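Local atomic coordinates of iota-carrageenase (Alteromonas sp., PDB entry 1H80), a protein that hydrolyses the beta-1,4 linkages of iota-carrageenan, a sulfated galactan of red algal cell walls, with inversion of anomeric configuration. Residues A[96-101]-A[134-139]; A[357-362]-A[427-432]. All blocks are in the same frame, centred on the assembly; numbering follows the deposited sequence.

Contact 1. Residues A[96-101]-A[134-139]; sequences NHRLFE and VFKLGD
Two neighbouring coils of the right-handed parallel beta-helix meet where Phe100 and Glu101 pair in parallel with Phe135 and Lys136, just past the corners that the chain turns at Leu99 and Val134. Two backbone bonds set the register: Phe100 N to Val134 O (2.9 Å) and Lys136 N to Phe100 O (3.0 Å). At the corner, Leu99 CD1 touches Val134 CG1 at 4.1 Å; both residues are buried, Leu99 packing also on Ile86 and Pro88, Val134 on Phe124 and Ile150. The face of Glu101 and Lys136 is polar. Glu101 OE1 is bonded to Gln71 of the preceding coil. In the conformer of Arg98 described here, one of two, NH1 gives Glu101 OE2 a weak hydrogen bond (2.7 Å, N-H...O 125°) that is part of a salt bridge. With CG anti to the backbone N (chi1 180°) and the chain extended beyond it, Lys136 runs out over that guanidinium. Phe100 and Phe135, at equivalent positions of their coils, point to the other, apolar face, where Phe113 meets both rings. Their planes are oblique at 43°, and Phe100 CD2 lies over the Phe135 ring, 3.5 Å from Phe135 CZ.

Contact 2. Residues A[357-362]-A[427-432]; sequences TARFGY and KRINFP
Phe360 leaves the end of strand 351-359 and lays its side chain against Phe431 and Pro432, which follow strand 421-429. Its CG is anti to the backbone N (chi1 -177°), and the ring presents an edge to the face of Phe431, the planes 63° apart. CB also sits over that Phe431 face, 4.0 Å from the centroid. Pro432 CD covers one face of the Phe360 ring at 3.6 Å from its centroid, a CH-pi contact suited to the slightly polarised carbon beside a proline nitrogen. An alanine in place of Phe360 would keep CB over Phe431 but would probably lose the ring edge against that face and leave Pro432 CD without its aromatic partner. The ring of Phe431 is sandwiched, with Arg428 CD over its opposite face; Ala358, whose side chain is a single methyl, lets the Phe431 edge come close to its carbonyl, CE1 lying 3.3 Å from Ala358 O. On the face of Thr357 and Arg359, Ile429 sends CG2 over the Arg359 guanidinium, 3.4 Å from NH1, and CD1 to 3.7 Å from Thr357 CG2. A bend at chi3 (-73°) turns Arg359 NE off the extended chain, and beta-branched Thr357 and Ile429 suit a strand. A water bridges Phe360 O and Asn430 ND2, and Asn430 adopts the left-handed helical conformation, which asparagine tolerates well, where the strand ends. Between the two faces Ala358 N, Ile429 N and Phe360 N bond to Lys427 O, Ala358 O and Ile429 O, the last nearly straight at 2.8 Å. This is the parallel pairing of successive beta-helix coils.

Contacts 1 and 2 repeat one kind of pairing, parallel strands of adjacent coils, at distant places along the beta-helix. Their centres lie about 35 Å apart and their nearest atoms about 25 Å, so they do not touch; they fall on opposite sides of the chain's centre and follow one another in sequence. Contact 1 is buried, its centre about 13 Å from that of the chain, whereas contact 2 is at the surface, about 23 Å from it. Bound ions accompany contact 1: the side chain of Val134 is about 7 Å from a sodium ion and that of Leu99 about 12 Å from a calcium ion. Both pairings join coils of the beta-helix that forms the body of the enzyme.

Contact 1. Residues A[96-101]-A[134-139]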
ATOM      1  N   ASN A  96      -1.487   1.777 -17.755  1.00 24.65           N
ATOM      2  CA  ASN A  96      -1.734   1.356 -16.384  1.00 23.15           C
ATOM      3  C   ASN A  96      -3.239   1.248 -16.218  1.00 22.12           C
ATOM      4  O   ASN A  96      -3.979   2.187 -16.519  1.00 22.70           O
ATOM      5  CB  ASN A  96      -1.157   2.368 -15.397  1.00 23.38           C
ATOM      6  CG  ASN A  96       0.334   2.553 -15.572  1.00 23.22           C
ATOM      7  OD1 ASN A  96       1.053   1.599 -15.865  1.00 23.98           O
ATOM      8  ND2 ASN A  96       0.808   3.778 -15.380  1.00 24.26           N
ATOM      9  N   HIS A  97      -3.690   0.097 -15.743  1.00 20.04           N
ATOM     10  CA  HIS A  97      -5.112  -0.137 -15.586  1.00 19.36           C
ATOM     11  C   HIS A  97      -5.568  -0.345 -14.158  1.00 18.42           C
ATOM     12  O   HIS A  97      -4.798  -0.758 -13.293  1.00 17.59           O
ATOM     13  CB  HIS A  97      -5.511  -1.356 -16.412  1.00 19.99           C
ATOM     14  CG  HIS A  97      -5.191  -1.226 -17.867  1.00 21.17           C
ATOM     15  ND1 HIS A  97      -4.718  -2.278 -18.619  1.00 22.41           N
ATOM     16  CD2 HIS A  97      -5.290  -0.173 -18.713  1.00 22.18           C
ATOM     17  CE1 HIS A  97      -4.537  -1.881 -19.865  1.00 22.72           C
ATOM     18  NE2 HIS A  97      -4.877  -0.606 -19.949  1.00 22.19           N
ATOM     19  N   ARG A  98      -6.838  -0.043 -13.919  1.00 18.39           N
ATOM     20  CA  ARG A  98      -7.441  -0.218 -12.607  1.00 18.58           C
ATOM     21  C   ARG A  98      -8.828  -0.790 -12.843  1.00 17.81           C
ATOM     22  O   ARG A  98      -9.463  -0.487 -13.852  1.00 17.18           O
ATOM     23  CB  ARG A  98      -7.570   1.120 -11.870  1.00 20.44           C
ATOM     24  CG  ARG A  98      -6.295   1.941 -11.806  0.50 23.51           C
ATOM     25  CD  ARG A  98      -6.253   2.956 -12.934  0.50 25.67           C
ATOM     26  NE  ARG A  98      -5.013   3.723 -12.938  0.50 29.12           N
ATOM     27  CZ  ARG A  98      -4.792   4.777 -13.716  0.50 30.05           C
ATOM     28  NH1 ARG A  98      -5.732   5.194 -14.552  0.50 31.41           N
ATOM     29  NH2 ARG A  98      -3.628   5.410 -13.660  0.50 31.62           N
ATOM     30  N   LEU A  99      -9.296  -1.627 -11.927  1.00 16.53           N
ATOM     31  CA  LEU A  99     -10.621  -2.199 -12.068  1.00 16.07           C
ATOM     32  C   LEU A  99     -11.608  -1.072 -11.798  1.00 15.23           C
ATOM     33  O   LEU A  99     -12.552  -0.856 -12.560  1.00 13.58           O
ATOM     34  CB  LEU A  99     -10.849  -3.320 -11.053  1.00 17.45           C
ATOM     35  CG  LEU A  99     -10.140  -4.660 -11.246  1.00 19.75           C
ATOM     36  CD1 LEU A  99     -10.476  -5.563 -10.072  1.00 20.52           C
ATOM     37  CD2 LEU A  99     -10.576  -5.304 -12.545  1.00 22.35           C
ATOM     38  N   PHE A 100     -11.352  -0.331 -10.722  1.00 14.41           N
ATOM     39  CA  PHE A 100     -12.233   0.750 -10.304  1.00 14.14           C
ATOM     40  C   PHE A 100     -11.513   2.059 -10.026  1.00 13.99           C
ATOM     41  O   PHE A 100     -10.471   2.078  -9.374  1.00 14.89           O
ATOM     42  CB  PHE A 100     -12.966   0.339  -9.025  1.00 13.25           C
ATOM     43  CG  PHE A 100     -13.489  -1.067  -9.052  1.00 13.26           C
ATOM     44  CD1 PHE A 100     -14.473  -1.437  -9.956  1.00 14.07           C
ATOM     45  CD2 PHE A 100     -12.987  -2.024  -8.174  1.00 13.84           C
ATOM     46  CE1 PHE A 100     -14.954  -2.744  -9.992  1.00 14.77           C
ATOM     47  CE2 PHE A 100     -13.461  -3.333  -8.199  1.00 14.76           C
ATOM     48  CZ  PHE A 100     -14.446  -3.693  -9.112  1.00 15.05           C
ATOM     49  N   GLU A 101     -12.081   3.154 -10.513  1.00 14.05           N
ATOM     50  CA  GLU A 101     -11.511   4.469 -10.267  1.00 14.69           C
ATOM     51  C   GLU A 101     -12.570   5.251  -9.506  1.00 14.12           C
ATOM     52  O   GLU A 101     -13.744   5.234  -9.871  1.00 13.62           O
ATOM     53  CB  GLU A 101     -11.150   5.155 -11.583  1.00 17.23           C
ATOM     54  CG  GLU A 101     -10.100   4.380 -12.369  1.00 20.27           C
ATOM     55  CD  GLU A 101      -9.524   5.162 -13.531  1.00 22.70           C
ATOM     56  OE1 GLU A 101     -10.308   5.659 -14.366  0.50 22.56           O
ATOM     57  OE2 GLU A 101      -8.283   5.272 -13.610  0.50 23.61           O
ATOM     58  N   VAL A 134      -6.531  -2.427  -8.044  1.00 13.12           N
ATOM     59  CA  VAL A 134      -7.948  -2.707  -7.859  1.00 13.06           C
ATOM     60  C   VAL A 134      -8.724  -1.393  -7.786  1.00 13.20           C
ATOM     61  O   VAL A 134      -9.724  -1.211  -8.482  1.00 12.83           O
ATOM     62  CB  VAL A 134      -8.184  -3.528  -6.579  1.00 13.21           C
ATOM     63  CG1 VAL A 134      -9.664  -3.809  -6.402  1.00 14.07           C
ATOM     64  CG2 VAL A 134      -7.409  -4.835  -6.660  1.00 13.26           C
ATOM     65  N   PHE A 135      -8.253  -0.481  -6.943  1.00 13.37           N
ATOM     66  CA  PHE A 135      -8.882   0.829  -6.787  1.00 13.42           C
ATOM     67  C   PHE A 135      -7.866   1.949  -6.896  1.00 14.20           C
ATOM     68  O   PHE A 135      -6.763   1.849  -6.364  1.00 15.32           O
ATOM     69  CB  PHE A 135      -9.530   1.002  -5.403  1.00 13.99           C
ATOM     70  CG  PHE A 135     -10.842   0.307  -5.234  1.00 12.82           C
ATOM     71  CD1 PHE A 135     -10.898  -0.998  -4.763  1.00 13.14           C
ATOM     72  CD2 PHE A 135     -12.033   0.970  -5.523  1.00 13.45           C
ATOM     73  CE1 PHE A 135     -12.123  -1.635  -4.577  1.00 13.66           C
ATOM     74  CE2 PHE A 135     -13.262   0.342  -5.343  1.00 13.08           C
ATOM     75  CZ  PHE A 135     -13.305  -0.962  -4.869  1.00 13.41           C
ATOM     76  N   LYS A 136      -8.239   3.012  -7.595  1.00 14.06           N
ATOM     77  CA  LYS A 136      -7.402   4.197  -7.655  1.00 14.78           C
ATOM     78  C   LYS A 136      -8.355   5.265  -7.140  1.00 14.37           C
ATOM     79  O   LYS A 136      -9.404   5.514  -7.738  1.00 14.18           O
ATOM     80  CB  LYS A 136      -6.952   4.544  -9.071  1.00 15.74           C
ATOM     81  CG  LYS A 136      -6.080   5.795  -9.079  1.00 18.83           C
ATOM     82  CD  LYS A 136      -5.468   6.086 -10.434  1.00 21.87           C
ATOM     83  CE  LYS A 136      -4.601   7.334 -10.361  1.00 24.44           C
ATOM     84  NZ  LYS A 136      -3.937   7.645 -11.658  1.00 27.04           N
ATOM     85  N   LEU A 137      -8.005   5.868  -6.010  1.00 13.20           N
ATOM     86  CA  LEU A 137      -8.844   6.887  -5.401  1.00 13.94           C
ATOM     87  C   LEU A 137      -8.308   8.277  -5.686  1.00 14.59           C
ATOM     88  O   LEU A 137      -7.095   8.490  -5.720  1.00 16.58           O
ATOM     89  CB  LEU A 137      -8.911   6.675  -3.888  1.00 14.82           C
ATOM     90  CG  LEU A 137      -9.226   5.250  -3.421  1.00 14.55           C
ATOM     91  CD1 LEU A 137      -9.246   5.219  -1.905  1.00 16.99           C
ATOM     92  CD2 LEU A 137     -10.563   4.789  -3.991  1.00 17.37           C
ATOM     93  N   GLY A 138      -9.228   9.212  -5.894  1.00 13.38           N
ATOM     94  CA  GLY A 138      -8.859  10.590  -6.152  1.00 13.38           C
ATOM     95  C   GLY A 138      -9.719  11.516  -5.312  1.00 12.83           C
ATOM     96  O   GLY A 138      -9.664  11.488  -4.078  1.00 13.46           O
ATOM     97  N   ASP A 139     -10.525  12.333  -5.982  1.00 13.18           N
ATOM     98  CA  ASP A 139     -11.398  13.278  -5.303  1.00 12.78           C
ATOM     99  C   ASP A 139     -12.667  12.589  -4.814  1.00 12.66           C
ATOM    100  O   ASP A 139     -13.734  12.704  -5.425  1.00 13.25           O
ATOM    101  CB  ASP A 139     -11.771  14.421  -6.247  1.00 14.43           C
ATOM    102  CG  ASP A 139     -12.404  15.593  -5.522  1.00 16.37           C
ATOM    103  OD1 ASP A 139     -12.819  15.434  -4.352  1.00 15.99           O
ATOM    104  OD2 ASP A 139     -12.494  16.680  -6.129  1.00 18.86           O
TER

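Contact 2. Residues A[357-362]-A[427-432]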
ATOM      1  N   THR A 357       4.193  -6.788  16.814  1.00 16.82           N
ATOM      2  CA  THR A 357       4.649  -8.158  17.011  1.00 16.82           C
ATOM      3  C   THR A 357       5.233  -8.691  15.715  1.00 16.21           C
ATOM      4  O   THR A 357       4.568  -8.702  14.681  1.00 16.30           O
ATOM      5  CB  THR A 357       3.493  -9.081  17.450  1.00 18.21           C
ATOM      6  OG1 THR A 357       2.918  -8.582  18.663  1.00 20.73           O
ATOM      7  CG2 THR A 357       4.002 -10.502  17.688  1.00 19.99           C
ATOM      8  N   ALA A 358       6.488  -9.121  15.773  1.00 14.67           N
ATOM      9  CA  ALA A 358       7.150  -9.670  14.603  1.00 14.33           C
ATOM     10  C   ALA A 358       7.515 -11.118  14.879  1.00 14.24           C
ATOM     11  O   ALA A 358       8.258 -11.409  15.810  1.00 14.54           O
ATOM     12  CB  ALA A 358       8.406  -8.869  14.277  1.00 14.96           C
ATOM     13  N   ARG A 359       6.972 -12.024  14.075  1.00 14.38           N
ATOM     14  CA  ARG A 359       7.271 -13.439  14.229  1.00 14.65           C
ATOM     15  C   ARG A 359       8.303 -13.794  13.169  1.00 14.72           C
ATOM     16  O   ARG A 359       8.121 -13.507  11.985  1.00 13.58           O
ATOM     17  CB  ARG A 359       6.010 -14.287  14.044  1.00 16.08           C
ATOM     18  CG  ARG A 359       6.257 -15.788  14.173  1.00 18.44           C
ATOM     19  CD  ARG A 359       4.970 -16.581  13.982  1.00 21.63           C
ATOM     20  NE  ARG A 359       4.065 -16.453  15.120  1.00 24.36           N
ATOM     21  CZ  ARG A 359       4.157 -17.172  16.235  1.00 25.76           C
ATOM     22  NH1 ARG A 359       5.116 -18.077  16.368  1.00 27.03           N
ATOM     23  NH2 ARG A 359       3.288 -16.985  17.222  1.00 26.96           N
ATOM     24  N   PHE A 360       9.388 -14.418  13.609  1.00 14.28           N
ATOM     25  CA  PHE A 360      10.481 -14.808  12.729  1.00 15.71           C
ATOM     26  C   PHE A 360      10.064 -15.811  11.659  1.00 15.35           C
ATOM     27  O   PHE A 360       9.224 -16.678  11.895  1.00 16.15           O
ATOM     28  CB  PHE A 360      11.608 -15.412  13.570  1.00 15.86           C
ATOM     29  CG  PHE A 360      12.821 -15.794  12.777  1.00 16.13           C
ATOM     30  CD1 PHE A 360      13.721 -14.826  12.346  1.00 16.92           C
ATOM     31  CD2 PHE A 360      13.061 -17.124  12.455  1.00 17.17           C
ATOM     32  CE1 PHE A 360      14.849 -15.180  11.601  1.00 17.17           C
ATOM     33  CE2 PHE A 360      14.181 -17.485  11.712  1.00 17.31           C
ATOM     34  CZ  PHE A 360      15.077 -16.511  11.285  1.00 16.74           C
ATOM     35  N   GLY A 361      10.671 -15.682  10.485  1.00 15.35           N
ATOM     36  CA  GLY A 361      10.399 -16.582   9.381  1.00 15.41           C
ATOM     37  C   GLY A 361      11.597 -16.600   8.447  1.00 15.26           C
ATOM     38  O   GLY A 361      12.477 -15.748   8.556  1.00 15.18           O
ATOM     39  N   TYR A 362      11.630 -17.553   7.522  1.00 15.77           N
ATOM     40  CA  TYR A 362      12.739 -17.674   6.579  1.00 16.18           C
ATOM     41  C   TYR A 362      12.404 -17.191   5.174  1.00 16.29           C
ATOM     42  O   TYR A 362      13.238 -17.274   4.273  1.00 16.62           O
ATOM     43  CB  TYR A 362      13.191 -19.137   6.498  1.00 16.91           C
ATOM     44  CG  TYR A 362      13.824 -19.651   7.766  1.00 18.47           C
ATOM     45  CD1 TYR A 362      15.136 -19.316   8.092  1.00 19.62           C
ATOM     46  CD2 TYR A 362      13.104 -20.446   8.657  1.00 19.70           C
ATOM     47  CE1 TYR A 362      15.721 -19.757   9.275  1.00 20.32           C
ATOM     48  CE2 TYR A 362      13.678 -20.892   9.847  1.00 20.77           C
ATOM     49  CZ  TYR A 362      14.986 -20.543  10.147  1.00 21.20           C
ATOM     50  OH  TYR A 362      15.554 -20.967  11.327  1.00 22.51           O
ATOM     51  N   LYS A 427       7.345  -6.544  20.317  1.00 18.53           N
ATOM     52  CA  LYS A 427       7.705  -7.901  20.699  1.00 19.82           C
ATOM     53  C   LYS A 427       8.138  -8.738  19.506  1.00 18.85           C
ATOM     54  O   LYS A 427       7.666  -8.541  18.387  1.00 18.70           O
ATOM     55  CB  LYS A 427       6.518  -8.587  21.380  1.00 22.24           C
ATOM     56  CG  LYS A 427       6.074  -7.936  22.680  1.00 26.02           C
ATOM     57  CD  LYS A 427       4.798  -8.578  23.203  1.00 29.54           C
ATOM     58  CE  LYS A 427       4.362  -7.967  24.526  1.00 31.38           C
ATOM     59  NZ  LYS A 427       5.348  -8.222  25.613  1.00 33.68           N
ATOM     60  N   ARG A 428       9.049  -9.670  19.757  1.00 18.71           N
ATOM     61  CA  ARG A 428       9.539 -10.568  18.727  1.00 18.25           C
ATOM     62  C   ARG A 428       9.253 -11.993  19.157  1.00 18.39           C
ATOM     63  O   ARG A 428       9.256 -12.305  20.350  1.00 18.74           O
ATOM     64  CB  ARG A 428      11.045 -10.407  18.523  1.00 18.75           C
ATOM     65  CG  ARG A 428      11.468  -9.098  17.894  1.00 20.23           C
ATOM     66  CD  ARG A 428      12.958  -9.127  17.644  1.00 21.66           C
ATOM     67  NE  ARG A 428      13.687  -9.352  18.887  1.00 23.03           N
ATOM     68  CZ  ARG A 428      14.934  -9.807  18.952  1.00 24.09           C
ATOM     69  NH1 ARG A 428      15.597 -10.088  17.837  1.00 24.50           N
ATOM     70  NH2 ARG A 428      15.512  -9.985  20.130  1.00 25.54           N
ATOM     71  N   ILE A 429       9.004 -12.854  18.180  1.00 17.93           N
ATOM     72  CA  ILE A 429       8.720 -14.253  18.448  1.00 17.84           C
ATOM     73  C   ILE A 429       9.589 -15.155  17.578  1.00 17.84           C
ATOM     74  O   ILE A 429       9.656 -14.985  16.363  1.00 16.81           O
ATOM     75  CB  ILE A 429       7.242 -14.587  18.163  1.00 18.41           C
ATOM     76  CG1 ILE A 429       6.330 -13.749  19.059  1.00 19.13           C
ATOM     77  CG2 ILE A 429       6.998 -16.078  18.389  1.00 18.42           C
ATOM     78  CD1 ILE A 429       4.855 -13.976  18.798  1.00 21.73           C
ATOM     79  N   ASN A 430      10.255 -16.108  18.222  1.00 18.04           N
ATOM     80  CA  ASN A 430      11.112 -17.086  17.561  1.00 19.18           C
ATOM     81  C   ASN A 430      12.309 -16.562  16.778  1.00 18.06           C
ATOM     82  O   ASN A 430      12.756 -17.203  15.826  1.00 18.19           O
ATOM     83  CB  ASN A 430      10.273 -17.995  16.658  1.00 21.88           C
ATOM     84  CG  ASN A 430       9.305 -18.862  17.443  1.00 25.25           C
ATOM     85  OD1 ASN A 430       9.357 -18.911  18.674  1.00 27.24           O
ATOM     86  ND2 ASN A 430       8.421 -19.558  16.736  1.00 27.14           N
ATOM     87  N   PHE A 431      12.831 -15.405  17.163  1.00 17.68           N
ATOM     88  CA  PHE A 431      14.001 -14.875  16.481  1.00 17.78           C
ATOM     89  C   PHE A 431      15.225 -15.600  17.025  1.00 18.31           C
ATOM     90  O   PHE A 431      15.273 -15.954  18.205  1.00 19.11           O
ATOM     91  CB  PHE A 431      14.139 -13.371  16.723  1.00 17.47           C
ATOM     92  CG  PHE A 431      13.444 -12.528  15.691  1.00 17.97           C
ATOM     93  CD1 PHE A 431      12.057 -12.438  15.667  1.00 17.37           C
ATOM     94  CD2 PHE A 431      14.180 -11.826  14.740  1.00 17.86           C
ATOM     95  CE1 PHE A 431      11.409 -11.662  14.709  1.00 16.67           C
ATOM     96  CE2 PHE A 431      13.542 -11.043  13.777  1.00 17.88           C
ATOM     97  CZ  PHE A 431      12.151 -10.962  13.762  1.00 17.02           C
ATOM     98  N   PRO A 432      16.222 -15.851  16.166  1.00 18.74           N
ATOM     99  CA  PRO A 432      17.431 -16.544  16.618  1.00 19.06           C
ATOM    100  C   PRO A 432      18.247 -15.678  17.569  1.00 18.92           C
ATOM    101  O   PRO A 432      18.068 -14.462  17.635  1.00 18.84           O
ATOM    102  CB  PRO A 432      18.167 -16.832  15.316  1.00 19.14           C
ATOM    103  CG  PRO A 432      17.783 -15.672  14.452  1.00 19.55           C
ATOM    104  CD  PRO A 432      16.302 -15.534  14.730  1.00 19.21           C
TER
HETATM  105  O   HOH W   1       8.656 -18.570  13.706  1.00 30.04           O